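Oxygen-independent coproporphyrinogen III oxidase (Escherichia coli, PDB 1OLT) catalyses the oxygen-independent oxidative decarboxylation of two propionate groups of coproporphyrinogen III, a radical SAM step of heme biosynthesis that yields protoporphyrinogen IX. Local coordinates at residues I6-A11 and D268-T273; R308-Y313 and S327-I332. All coordinates share one frame; numbering follows the deposited sequence. Where two conformers were deposited one is given.

Contact 1: residues I6-A11 and D268-T273; sequences IDWDLA and DILQET
On the helix offering L270 and Q271 to W8, I269 O is gripped twice: T273 OG1 lies 2.7 Å from I269 O, and T273 N reaches it from the opposite face of the carbonyl plane. Across the contact Q271 lies over one face of the indole. Its CB stands 3.5 Å from the centroid of the W8 six-membered ring, almost on the ring normal, a CH-pi contact. Beyond CB the extended chain carries the amide across the pyrrole end, stacked on the indole with the two planes 17° apart. Q271 OE1 comes within 3.3 Å of W8 NE1, but from above the ring, an angle too poor for a hydrogen bond. L270 meets the rim instead, its CG 4.1 Å from W8 CZ3. The W8 side chain, its CG turned opposite the backbone N (chi1 -176°), sends the indole out to helix 263-279, where it also touches L267. An alanine at W8 is likely to open a gap beside this helix and leave the Q271 amide free to turn. K428 makes salt bridges to both D7 and D9, tying the N-terminal loop to the C-terminal region. The W8-Q271 contact thus depends on dispersion and amide-ring stacking rather than directed hydrogen bonds.

Contact 2: residues R308-Y313 and S327-I332; sequences RNFQGY and SAISMI. With SAM (S-adenosylmethionine), chain D.
F310 lays one face of its ring over the side chain of I329, whose CD1 sits 4.0 Å from the centroid of the F310 ring in a CH-pi contact, while the sulfur of M331 approaches the ring obliquely in a Met-aromatic contact. Together they join the loop 308-313 to strand 329-332 beside an S-adenosylmethionine pocket of this radical SAM enzyme. The packing is close: F310 CE2 is 3.4 Å from I329 CG2 and 3.2 Å from M331 SD. M331 CG lies at the edge of the ring, in its plane, and the bend about the last torsion (chi3 -44°) turns the methyl to the loop, putting M331 CE 3.4 Å from N309 CB. Y336 and L321, from the neighbouring strands, also touch M331.

The same strand reads the adenine through its backbone. I329 N donates to SAM N1 at 2.8 Å and 170°, and SAM N6 returns an equally straight bond to I329 O at 3.0 Å, a pairing that resembles the Watson-Crick edge being met by a partner base. The outer branches of I329, CG2 and CD1, meet F310, while its main chain pairs with the adenine and CB and CG1 lie against it. F310 CB approaches N7 of the purine, and Q311, with its chain bent at chi2, brings its amide beside the SAM ribose. Q311 NE2 also makes a weak hydrogen bond to E145 OE2, an atom that itself binds the SAM.

An Asx turn shapes the loop that carries F310 and Q311. In the N309 conformer described, N309 OD1 accepts from Q311 N at 2.9 Å, on a lone pair in the carbonyl plane, and from G312 N at 3.2 Å, which lies 38° above that plane.

How the contacts relate
Contact 1 is a surface contact, about 23 Å from the centre of the chain; contact 2 is partly buried, about 7 Å from that centre. Their own centres are 29 Å apart, and they share no segment: contact 1 sets an N-terminal loop on a helix of the radical SAM core, contact 2 a loop on a strand of the small antiparallel sheet. In each an aromatic side chain from a loop carries the packing, with no hydrogen bond between the segments. Contact 1 adds an amide face to aliphatic contacts and lies away from the annotated sites, whereas contact 2 adds sulfur, while the backbone of I329 bonds the adenine.

Contact 1: residues I6-A11 and D268-T273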
ATOM      1  N   ILE A   6      -0.161  -8.408 -20.326  0.75 15.61           N
ATOM      2  CA  ILE A   6      -1.630  -8.394 -20.308  0.75 16.02           C
ATOM      3  C   ILE A   6      -2.187  -8.352 -21.746  0.75 16.43           C
ATOM      4  O   ILE A   6      -1.598  -7.769 -22.643  0.75 16.23           O
ATOM      5  CB  ILE A   6      -2.295  -7.253 -19.403  0.75 15.81           C
ATOM      6  CG1 ILE A   6      -2.345  -5.912 -20.123  0.75 15.75           C
ATOM      7  CG2 ILE A   6      -1.572  -7.118 -18.060  0.75 15.18           C
ATOM      8  CD1 ILE A   6      -3.611  -5.616 -20.850  0.75 15.63           C
ATOM      9  N   ASP A   7      -3.298  -9.044 -21.960  0.50 16.91           N
ATOM     10  CA  ASP A   7      -4.018  -8.956 -23.221  0.50 17.30           C
ATOM     11  C   ASP A   7      -5.392  -8.429 -22.871  0.50 17.46           C
ATOM     12  O   ASP A   7      -6.184  -9.102 -22.208  0.50 17.70           O
ATOM     13  CB  ASP A   7      -4.115 -10.307 -23.930  0.50 17.32           C
ATOM     14  CG  ASP A   7      -5.267 -10.363 -24.938  0.50 17.47           C
ATOM     15  OD1 ASP A   7      -5.409  -9.405 -25.740  0.50 17.28           O
ATOM     16  OD2 ASP A   7      -6.077 -11.315 -24.984  0.50 16.82           O
ATOM     17  N   TRP A   8      -5.654  -7.220 -23.329  1.00 17.59           N
ATOM     18  CA  TRP A   8      -6.900  -6.510 -23.030  1.00 17.79           C
ATOM     19  C   TRP A   8      -8.096  -7.125 -23.744  1.00 18.40           C
ATOM     20  O   TRP A   8      -8.039  -7.340 -24.943  1.00 19.05           O
ATOM     21  CB  TRP A   8      -6.758  -5.057 -23.455  1.00 16.79           C
ATOM     22  CG  TRP A   8      -7.918  -4.207 -23.125  1.00 15.80           C
ATOM     23  CD1 TRP A   8      -9.023  -3.969 -23.907  1.00 15.31           C
ATOM     24  CD2 TRP A   8      -8.098  -3.426 -21.940  1.00 13.45           C
ATOM     25  NE1 TRP A   8      -9.881  -3.110 -23.263  1.00 14.20           N
ATOM     26  CE2 TRP A   8      -9.334  -2.751 -22.062  1.00 12.09           C
ATOM     27  CE3 TRP A   8      -7.336  -3.216 -20.782  1.00 11.83           C
ATOM     28  CZ2 TRP A   8      -9.814  -1.908 -21.079  1.00 11.00           C
ATOM     29  CZ3 TRP A   8      -7.823  -2.367 -19.810  1.00  7.00           C
ATOM     30  CH2 TRP A   8      -9.041  -1.737 -19.954  1.00  9.04           C
ATOM     31  N   ASP A   9      -9.170  -7.377 -23.001  1.00 19.34           N
ATOM     32  CA  ASP A   9     -10.417  -7.955 -23.541  1.00 20.05           C
ATOM     33  C   ASP A   9     -11.645  -7.199 -23.009  1.00 19.96           C
ATOM     34  O   ASP A   9     -12.157  -7.549 -21.955  1.00 19.76           O
ATOM     35  CB  ASP A   9     -10.504  -9.431 -23.140  1.00 20.35           C
ATOM     36  CG  ASP A   9     -11.601 -10.206 -23.907  1.00 21.36           C
ATOM     37  OD1 ASP A   9     -12.813 -10.058 -23.603  1.00 20.55           O
ATOM     38  OD2 ASP A   9     -11.322 -11.019 -24.813  1.00 23.40           O
ATOM     39  N   LEU A  10     -12.098  -6.168 -23.735  1.00 20.37           N
ATOM     40  CA  LEU A  10     -13.246  -5.329 -23.312  1.00 20.78           C
ATOM     41  C   LEU A  10     -14.440  -6.120 -22.765  1.00 20.97           C
ATOM     42  O   LEU A  10     -15.033  -5.731 -21.735  1.00 20.65           O
ATOM     43  CB  LEU A  10     -13.765  -4.477 -24.471  1.00 21.01           C
ATOM     44  CG  LEU A  10     -12.993  -3.208 -24.854  1.00 22.29           C
ATOM     45  CD1 LEU A  10     -13.323  -2.777 -26.299  1.00 21.98           C
ATOM     46  CD2 LEU A  10     -13.239  -2.021 -23.844  1.00 22.15           C
ATOM     47  N   ALA A  11     -14.790  -7.215 -23.455  1.00 20.92           N
ATOM     48  CA  ALA A  11     -15.973  -8.006 -23.111  1.00 21.23           C
ATOM     49  C   ALA A  11     -15.812  -8.720 -21.778  1.00 21.57           C
ATOM     50  O   ALA A  11     -16.720  -8.682 -20.941  1.00 21.67           O
ATOM     51  CB  ALA A  11     -16.308  -9.002 -24.219  1.00 21.24           C
ATOM     52  N   ASP A 268     -10.755   3.327 -21.300  1.00 14.85           N
ATOM     53  CA  ASP A 268      -9.830   3.762 -22.345  1.00 14.29           C
ATOM     54  C   ASP A 268      -8.556   4.373 -21.673  1.00 14.03           C
ATOM     55  O   ASP A 268      -7.465   4.115 -22.125  1.00 11.74           O
ATOM     56  CB  ASP A 268     -10.441   4.763 -23.289  1.00 13.18           C
ATOM     57  CG  ASP A 268     -11.472   4.129 -24.217  1.00 16.30           C
ATOM     58  OD1 ASP A 268     -11.588   2.850 -24.335  1.00 15.41           O
ATOM     59  OD2 ASP A 268     -12.195   4.867 -24.884  1.00 17.98           O
ATOM     60  N   ILE A 269      -8.718   5.106 -20.573  1.00 14.35           N
ATOM     61  CA  ILE A 269      -7.570   5.620 -19.799  1.00 13.55           C
ATOM     62  C   ILE A 269      -6.713   4.491 -19.340  1.00 14.54           C
ATOM     63  O   ILE A 269      -5.491   4.527 -19.510  1.00 15.04           O
ATOM     64  CB  ILE A 269      -7.971   6.475 -18.699  1.00 13.65           C
ATOM     65  CG1 ILE A 269      -8.546   7.756 -19.243  1.00 13.29           C
ATOM     66  CG2 ILE A 269      -6.703   6.793 -17.756  1.00 13.85           C
ATOM     67  CD1 ILE A 269      -9.289   8.593 -18.167  1.00 14.56           C
ATOM     68  N   LEU A 270      -7.320   3.440 -18.823  1.00 14.44           N
ATOM     69  CA  LEU A 270      -6.547   2.364 -18.256  1.00 14.34           C
ATOM     70  C   LEU A 270      -5.835   1.573 -19.350  1.00 14.71           C
ATOM     71  O   LEU A 270      -4.659   1.276 -19.205  1.00 13.61           O
ATOM     72  CB  LEU A 270      -7.412   1.449 -17.432  1.00 14.74           C
ATOM     73  CG  LEU A 270      -6.665   0.255 -16.854  1.00 16.93           C
ATOM     74  CD1 LEU A 270      -5.502   0.701 -16.024  1.00 17.76           C
ATOM     75  CD2 LEU A 270      -7.585  -0.624 -16.063  1.00 19.71           C
ATOM     76  N   GLN A 271      -6.545   1.249 -20.439  1.00 14.49           N
ATOM     77  CA  GLN A 271      -5.981   0.474 -21.489  1.00 14.91           C
ATOM     78  C   GLN A 271      -4.777   1.198 -22.125  1.00 14.42           C
ATOM     79  O   GLN A 271      -3.736   0.587 -22.341  1.00 12.96           O
ATOM     80  CB  GLN A 271      -7.018   0.162 -22.573  1.00 16.27           C
ATOM     81  CG  GLN A 271      -6.386  -0.462 -23.838  1.00 16.91           C
ATOM     82  CD  GLN A 271      -7.417  -0.983 -24.817  1.00 22.69           C
ATOM     83  OE1 GLN A 271      -8.570  -0.539 -24.789  1.00 24.82           O
ATOM     84  NE2 GLN A 271      -6.996  -1.901 -25.704  1.00 18.26           N
ATOM     85  N   GLU A 272      -4.937   2.489 -22.380  0.70 14.26           N
ATOM     86  CA  GLU A 272      -3.901   3.284 -23.023  0.70 14.28           C
ATOM     87  C   GLU A 272      -2.693   3.481 -22.053  0.70 13.40           C
ATOM     88  O   GLU A 272      -1.546   3.446 -22.471  0.70 12.52           O
ATOM     89  CB  GLU A 272      -4.486   4.636 -23.492  0.70 14.65           C
ATOM     90  CG  GLU A 272      -5.534   4.499 -24.569  0.70 16.67           C
ATOM     91  CD  GLU A 272      -6.267   5.792 -24.915  0.70 18.34           C
ATOM     92  OE1 GLU A 272      -5.902   6.901 -24.413  0.70 18.01           O
ATOM     93  OE2 GLU A 272      -7.226   5.676 -25.713  0.70 20.42           O
ATOM     94  N   THR A 273      -2.979   3.613 -20.767  1.00 12.66           N
ATOM     95  CA  THR A 273      -1.960   3.740 -19.734  1.00 11.76           C
ATOM     96  C   THR A 273      -1.050   2.511 -19.721  1.00 11.91           C
ATOM     97  O   THR A 273       0.176   2.637 -19.719  1.00 10.92           O
ATOM     98  CB  THR A 273      -2.634   3.970 -18.364  1.00 10.50           C
ATOM     99  OG1 THR A 273      -3.199   5.301 -18.373  1.00 11.55           O
ATOM    100  CG2 THR A 273      -1.630   4.000 -17.285  1.00 12.42           C
TER

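Contact 2: residues R308-Y313 and S327-I332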
ATOM      1  N   ARG A 308       3.419  -9.202  -0.464  1.00 28.16           N
ATOM      2  CA  ARG A 308       2.536  -8.059  -0.294  1.00 29.59           C
ATOM      3  C   ARG A 308       2.154  -7.780   1.182  1.00 29.76           C
ATOM      4  O   ARG A 308       1.854  -8.685   1.911  1.00 29.50           O
ATOM      5  CB  ARG A 308       1.264  -8.293  -1.118  1.00 29.41           C
ATOM      6  CG  ARG A 308       0.782  -7.052  -1.743  1.00 30.72           C
ATOM      7  CD  ARG A 308      -0.491  -7.200  -2.501  1.00 31.47           C
ATOM      8  NE  ARG A 308      -1.260  -5.952  -2.484  1.00 33.59           N
ATOM      9  CZ  ARG A 308      -0.964  -4.884  -3.225  1.00 34.59           C
ATOM     10  NH1 ARG A 308       0.075  -4.914  -4.078  1.00 31.90           N
ATOM     11  NH2 ARG A 308      -1.705  -3.779  -3.115  1.00 35.55           N
ATOM     12  N   ASN A 309       2.170  -6.510   1.587  0.50 30.08           N
ATOM     13  CA  ASN A 309       1.695  -6.113   2.911  0.50 29.75           C
ATOM     14  C   ASN A 309       0.709  -4.998   2.695  0.50 30.23           C
ATOM     15  O   ASN A 309       0.285  -4.783   1.562  0.50 30.35           O
ATOM     16  CB  ASN A 309       2.872  -5.731   3.816  0.50 29.87           C
ATOM     17  CG  ASN A 309       3.838  -4.757   3.159  0.50 30.52           C
ATOM     18  OD1 ASN A 309       3.439  -3.658   2.716  0.50 29.42           O
ATOM     19  ND2 ASN A 309       5.115  -5.139   3.105  0.50 28.90           N
ATOM     20  N   PHE A 310       0.328  -4.270   3.746  1.00 30.04           N
ATOM     21  CA  PHE A 310      -0.610  -3.188   3.583  1.00 30.40           C
ATOM     22  C   PHE A 310      -0.115  -2.037   2.762  1.00 29.82           C
ATOM     23  O   PHE A 310      -0.922  -1.293   2.243  1.00 31.25           O
ATOM     24  CB  PHE A 310      -1.074  -2.635   4.982  1.00 30.75           C
ATOM     25  CG  PHE A 310      -2.163  -3.405   5.549  1.00 33.24           C
ATOM     26  CD1 PHE A 310      -3.456  -3.223   5.076  1.00 36.66           C
ATOM     27  CD2 PHE A 310      -1.926  -4.334   6.511  1.00 36.72           C
ATOM     28  CE1 PHE A 310      -4.495  -3.934   5.589  1.00 39.25           C
ATOM     29  CE2 PHE A 310      -2.985  -5.094   7.059  1.00 38.62           C
ATOM     30  CZ  PHE A 310      -4.261  -4.908   6.606  1.00 39.21           C
ATOM     31  N   GLN A 311       1.197  -1.810   2.733  1.00 28.63           N
ATOM     32  CA  GLN A 311       1.733  -0.709   1.967  1.00 27.56           C
ATOM     33  C   GLN A 311       1.802  -1.130   0.497  1.00 26.90           C
ATOM     34  O   GLN A 311       1.743  -0.299  -0.328  1.00 28.44           O
ATOM     35  CB  GLN A 311       3.117  -0.288   2.496  1.00 27.69           C
ATOM     36  CG  GLN A 311       3.799   0.905   1.767  1.00 25.87           C
ATOM     37  CD  GLN A 311       2.961   2.140   1.687  1.00 26.28           C
ATOM     38  OE1 GLN A 311       2.131   2.367   2.537  1.00 23.25           O
ATOM     39  NE2 GLN A 311       3.201   2.983   0.645  1.00 24.65           N
ATOM     40  N   GLY A 312       1.867  -2.423   0.189  1.00 26.19           N
ATOM     41  CA  GLY A 312       1.907  -2.881  -1.200  1.00 25.21           C
ATOM     42  C   GLY A 312       2.876  -3.999  -1.467  1.00 24.30           C
ATOM     43  O   GLY A 312       3.217  -4.804  -0.583  1.00 24.89           O
ATOM     44  N   TYR A 313       3.304  -4.116  -2.724  1.00 22.70           N
ATOM     45  CA  TYR A 313       4.209  -5.193  -3.074  1.00 21.33           C
ATOM     46  C   TYR A 313       5.584  -5.038  -2.407  1.00 21.46           C
ATOM     47  O   TYR A 313       6.046  -3.920  -2.190  1.00 19.85           O
ATOM     48  CB  TYR A 313       4.375  -5.230  -4.570  1.00 20.66           C
ATOM     49  CG  TYR A 313       3.195  -5.782  -5.317  1.00 18.40           C
ATOM     50  CD1 TYR A 313       2.726  -7.066  -5.083  1.00 16.44           C
ATOM     51  CD2 TYR A 313       2.585  -5.038  -6.276  1.00 18.56           C
ATOM     52  CE1 TYR A 313       1.639  -7.585  -5.811  1.00 18.25           C
ATOM     53  CE2 TYR A 313       1.529  -5.557  -7.038  1.00 22.02           C
ATOM     54  CZ  TYR A 313       1.054  -6.831  -6.794  1.00 17.54           C
ATOM     55  OH  TYR A 313      -0.010  -7.298  -7.553  1.00 20.55           O
ATOM     56  N   SER A 327      -4.458   4.857  13.529  1.00 13.12           N
ATOM     57  CA  SER A 327      -4.940   3.960  12.487  1.00 12.45           C
ATOM     58  C   SER A 327      -3.993   2.839  12.082  1.00 13.51           C
ATOM     59  O   SER A 327      -4.398   1.996  11.302  1.00 12.44           O
ATOM     60  CB  SER A 327      -5.383   4.696  11.229  1.00 13.82           C
ATOM     61  OG  SER A 327      -4.290   5.028  10.356  1.00 13.40           O
ATOM     62  N   ALA A 328      -2.781   2.788  12.653  1.00 12.72           N
ATOM     63  CA  ALA A 328      -1.781   1.844  12.194  1.00 12.69           C
ATOM     64  C   ALA A 328      -2.182   0.414  12.424  1.00 12.32           C
ATOM     65  O   ALA A 328      -2.612   0.033  13.502  1.00 11.19           O
ATOM     66  CB  ALA A 328      -0.428   2.121  12.775  1.00 12.88           C
ATOM     67  N   ILE A 329      -2.047  -0.366  11.357  1.00 12.53           N
ATOM     68  CA  ILE A 329      -2.231  -1.834  11.377  1.00 12.36           C
ATOM     69  C   ILE A 329      -0.947  -2.625  11.519  1.00 11.64           C
ATOM     70  O   ILE A 329       0.046  -2.339  10.857  1.00 13.22           O
ATOM     71  CB  ILE A 329      -2.991  -2.304  10.126  1.00 12.52           C
ATOM     72  CG1 ILE A 329      -4.374  -1.658  10.099  1.00 15.61           C
ATOM     73  CG2 ILE A 329      -3.264  -3.803  10.182  1.00 13.78           C
ATOM     74  CD1 ILE A 329      -5.078  -1.681   8.673  1.00 17.79           C
ATOM     75  N   SER A 330      -0.986  -3.616  12.392  1.00 11.13           N
ATOM     76  CA  SER A 330       0.091  -4.576  12.615  1.00 11.39           C
ATOM     77  C   SER A 330      -0.351  -5.947  12.051  1.00 12.07           C
ATOM     78  O   SER A 330      -1.515  -6.270  12.169  1.00 12.20           O
ATOM     79  CB  SER A 330       0.345  -4.737  14.104  1.00 10.98           C
ATOM     80  OG  SER A 330       0.709  -3.519  14.739  1.00 12.22           O
ATOM     81  N   MET A 331       0.576  -6.703  11.444  1.00 12.36           N
ATOM     82  CA  MET A 331       0.388  -8.072  11.027  1.00 14.78           C
ATOM     83  C   MET A 331       1.463  -8.919  11.728  1.00 14.12           C
ATOM     84  O   MET A 331       2.607  -8.961  11.307  1.00 13.61           O
ATOM     85  CB  MET A 331       0.538  -8.176   9.533  1.00 15.66           C
ATOM     86  CG  MET A 331      -0.524  -7.324   8.901  1.00 24.15           C
ATOM     87  SD  MET A 331      -0.593  -7.228   7.069  1.00 38.38           S
ATOM     88  CE  MET A 331       1.243  -6.996   6.463  1.00 32.72           C
ATOM     89  N   ILE A 332       1.070  -9.568  12.811  1.00 13.17           N
ATOM     90  CA  ILE A 332       2.024 -10.218  13.673  1.00 13.56           C
ATOM     91  C   ILE A 332       1.504 -11.610  14.075  1.00 13.08           C
ATOM     92  O   ILE A 332       0.406 -11.738  14.551  1.00 12.70           O
ATOM     93  CB  ILE A 332       2.270  -9.368  14.959  1.00 12.86           C
ATOM     94  CG1 ILE A 332       2.849  -7.970  14.608  1.00 14.54           C
ATOM     95  CG2 ILE A 332       3.245 -10.060  15.870  1.00 12.95           C
ATOM     96  CD1 ILE A 332       2.976  -7.097  15.809  1.00 17.43           C
TER
HETATM   97  N   SAM D 502      -5.047   3.284   0.525  0.50 41.71           N
HETATM   98  CA  SAM D 502      -4.964   4.016  -0.753  0.50 42.04           C
HETATM   99  C   SAM D 502      -6.205   3.769  -1.636  0.50 42.53           C
HETATM  100  O   SAM D 502      -6.951   4.680  -2.046  0.50 41.57           O
HETATM  101  OXT SAM D 502      -6.570   2.629  -1.995  0.50 43.94           O
HETATM  102  CB  SAM D 502      -3.651   3.651  -1.496  0.50 42.27           C
HETATM  103  CG  SAM D 502      -2.329   4.124  -0.812  0.50 40.26           C
HETATM  104  SD  SAM D 502      -1.348   2.792  -0.041  0.50 38.02           S
HETATM  105  CE  SAM D 502      -0.103   2.445  -1.335  0.50 35.01           C
HETATM  106  C5' SAM D 502      -0.250   3.477   1.256  1.00 32.45           C
HETATM  107  C4' SAM D 502      -1.041   4.092   2.399  1.00 25.07           C
HETATM  108  O4' SAM D 502      -1.715   3.022   3.044  1.00 21.03           O
HETATM  109  C3' SAM D 502      -0.186   4.744   3.491  1.00 21.84           C
HETATM  110  O3' SAM D 502       0.282   6.021   3.096  1.00 20.80           O
HETATM  111  C2' SAM D 502      -1.157   4.685   4.637  1.00 17.43           C
HETATM  112  O2' SAM D 502      -2.155   5.655   4.471  1.00 16.27           O
HETATM  113  C1' SAM D 502      -1.781   3.290   4.457  1.00 19.93           C
HETATM  114  N9  SAM D 502      -1.043   2.252   5.155  1.00 17.77           N
HETATM  115  C8  SAM D 502       0.049   1.585   4.724  1.00 19.91           C
HETATM  116  N7  SAM D 502       0.444   0.696   5.719  1.00 18.36           N
HETATM  117  C5  SAM D 502      -0.379   0.812   6.728  1.00 18.31           C
HETATM  118  C6  SAM D 502      -0.440   0.194   7.946  1.00 19.98           C
HETATM  119  N6  SAM D 502       0.392  -0.762   8.323  1.00 21.89           N
HETATM  120  N1  SAM D 502      -1.428   0.580   8.778  1.00 18.39           N
HETATM  121  C2  SAM D 502      -2.314   1.529   8.436  1.00 18.22           C
HETATM  122  N3  SAM D 502      -2.253   2.163   7.257  1.00 18.34           N
HETATM  123  C4  SAM D 502      -1.300   1.798   6.412  1.00 18.77           C